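Local coordinates for envelope glycoprotein (Bourbon virus, PDB 5ZKX) that drives fusion of the viral and host membranes during entry, as a class III (gp64-like) trimeric fusion glycoprotein, captured here in its postfusion state, at the interface of chains A and B. Coordinates in Å, arbitrary orientation; residue numbers count along the deposited sequence, not the author numbering. Chains: chain A/B, Envelope glycoprotein.

The interface of chains A and B. Residues chain A 312, 315, 319; chain B 315, 318-319, 322.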
ATOM      1  N   PHE A 312      10.105  24.148  30.234  1.00 19.72           N
ATOM      2  CA  PHE A 312      10.739  25.429  29.942  1.00 19.43           C
ATOM      3  C   PHE A 312       9.995  26.588  30.593  1.00 24.65           C
ATOM      4  O   PHE A 312      10.616  27.579  30.993  1.00 22.97           O
ATOM      5  CB  PHE A 312      10.827  25.642  28.432  1.00 18.04           C
ATOM      6  CG  PHE A 312      12.099  25.127  27.820  1.00 19.62           C
ATOM      7  CD1 PHE A 312      13.310  25.737  28.090  1.00 19.36           C
ATOM      8  CD2 PHE A 312      12.080  24.040  26.966  1.00 18.84           C
ATOM      9  CE1 PHE A 312      14.479  25.267  27.530  1.00 16.62           C
ATOM     10  CE2 PHE A 312      13.247  23.570  26.400  1.00 19.92           C
ATOM     11  CZ  PHE A 312      14.446  24.185  26.684  1.00 18.09           C
ATOM     12  N   LEU A 315      11.047  26.604  34.169  1.00 23.55           N
ATOM     13  CA  LEU A 315      12.412  27.097  34.318  1.00 22.63           C
ATOM     14  C   LEU A 315      12.465  28.617  34.246  1.00 25.60           C
ATOM     15  O   LEU A 315      13.181  29.252  35.027  1.00 28.33           O
ATOM     16  CB  LEU A 315      13.316  26.484  33.250  1.00 23.60           C
ATOM     17  CG  LEU A 315      13.723  25.024  33.452  1.00 25.36           C
ATOM     18  CD1 LEU A 315      14.873  24.677  32.530  1.00 26.89           C
ATOM     19  CD2 LEU A 315      14.096  24.752  34.901  1.00 23.39           C
ATOM     20  N   MET A 319      13.882  31.014  37.095  1.00 28.72           N
ATOM     21  CA  MET A 319      15.017  31.881  36.795  1.00 26.28           C
ATOM     22  C   MET A 319      14.657  33.355  36.933  1.00 25.55           C
ATOM     23  O   MET A 319      15.510  34.163  37.314  1.00 26.09           O
ATOM     24  CB  MET A 319      15.543  31.588  35.390  1.00 27.08           C
ATOM     25  CG  MET A 319      16.241  30.241  35.269  1.00 30.00           C
ATOM     26  SD  MET A 319      16.939  29.919  33.636  1.00 37.96           S
ATOM     27  CE  MET A 319      18.213  31.172  33.552  1.00 25.37           C
TER
ATOM     28  N   LEU B 315      19.246  29.471  27.539  1.00 23.55           N
ATOM     29  CA  LEU B 315      19.318  29.214  28.973  1.00 22.63           C
ATOM     30  C   LEU B 315      20.761  29.133  29.451  1.00 25.60           C
ATOM     31  O   LEU B 315      21.096  29.670  30.512  1.00 28.33           O
ATOM     32  CB  LEU B 315      18.572  27.926  29.317  1.00 23.60           C
ATOM     33  CG  LEU B 315      17.044  27.996  29.313  1.00 25.36           C
ATOM     34  CD1 LEU B 315      16.470  26.776  30.002  1.00 26.89           C
ATOM     35  CD2 LEU B 315      16.550  29.270  29.979  1.00 23.39           C
ATOM     36  N   LEU B 318      22.206  32.636  29.686  1.00 25.69           N
ATOM     37  CA  LEU B 318      21.700  33.326  30.865  1.00 21.89           C
ATOM     38  C   LEU B 318      22.338  32.775  32.133  1.00 23.92           C
ATOM     39  O   LEU B 318      22.784  33.536  32.998  1.00 22.51           O
ATOM     40  CB  LEU B 318      20.178  33.197  30.932  1.00 24.13           C
ATOM     41  CG  LEU B 318      19.373  33.875  29.824  1.00 20.61           C
ATOM     42  CD1 LEU B 318      17.890  33.608  30.007  1.00 17.01           C
ATOM     43  CD2 LEU B 318      19.648  35.366  29.804  1.00 23.61           C
ATOM     44  N   MET B 319      22.397  31.445  32.253  1.00 28.72           N
ATOM     45  CA  MET B 319      22.931  30.827  33.462  1.00 26.28           C
ATOM     46  C   MET B 319      24.427  31.067  33.609  1.00 25.55           C
ATOM     47  O   MET B 319      24.924  31.182  34.734  1.00 26.09           O
ATOM     48  CB  MET B 319      22.627  29.328  33.462  1.00 27.08           C
ATOM     49  CG  MET B 319      21.154  29.004  33.667  1.00 30.00           C
ATOM     50  SD  MET B 319      20.795  27.238  33.751  1.00 37.96           S
ATOM     51  CE  MET B 319      21.640  26.785  35.262  1.00 25.37           C
ATOM     52  N   MET B 322      24.601  34.440  35.077  1.00 31.66           N
ATOM     53  CA  MET B 322      24.086  34.418  36.443  1.00 33.92           C
ATOM     54  C   MET B 322      25.105  33.831  37.408  1.00 37.72           C
ATOM     55  O   MET B 322      25.265  34.325  38.530  1.00 39.52           O
ATOM     56  CB  MET B 322      22.786  33.618  36.510  1.00 34.32           C
ATOM     57  CG  MET B 322      21.601  34.271  35.841  1.00 33.30           C
ATOM     58  SD  MET B 322      20.194  33.145  35.787  1.00 42.60           S
ATOM     59  CE  MET B 322      19.993  32.779  37.526  1.00 29.40           C
TER
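A:Leu315 and B:Leu315 face each other from two copies of helix 284-329 that run nearly parallel and in register, their CA atoms 9.0 Å apart. The two leucines cross at about a right angle, and CD1 of A:Leu315 meets CD1 of B:Leu315 at 3.7 Å, like against like. B:Leu315 divides its two methyls between different neighbours. Its CD1, carried far from the backbone by an extended chi2 of -166°, also meets the ring of A:Phe312, lying 3.5 Å from CE1. The methyl approaches beside CD1 and CE1, tilted out of the ring plane and beyond the ring's outline, the two side chains crossing obliquely. The other branch, CD2, turns to the next layer and touches the thioether sulfur of A:Met319, with 3.7 Å between B:Leu315 CD2 and A:Met319 SD.

A:Met319 gives up more surface than any other residue in the patch, 74 Å². Its chain runs out extended through chi2 and then bends at SD (chi3 66°), which sends the terminal methyl in among three side chains of B. CE of A:Met319 lies 3.6 Å from SD of B:Met322, a methyl against a sulfur. The same CE packs against CG of B:Met319 at 3.7 Å, the two methionines crossing at about a right angle, and reaches CB of B:Leu318 at 3.9 Å. The bend at SD lets the methyl of A:Met319 touch B:Leu318, B:Met319 and B:Met322 together. Its partner B:Met319 is touched on its stem, well short of its own methyl.

The 312, 315, 319, 322 spacing of three and four residues is that of a heptad coiled coil. The patch lies toward the C-terminal end of the long helix 284-329, whose three copies in the deposited trimer pack together as the central stalk of the postfusion form; repeated in each copy, these contacts probably help hold that core together.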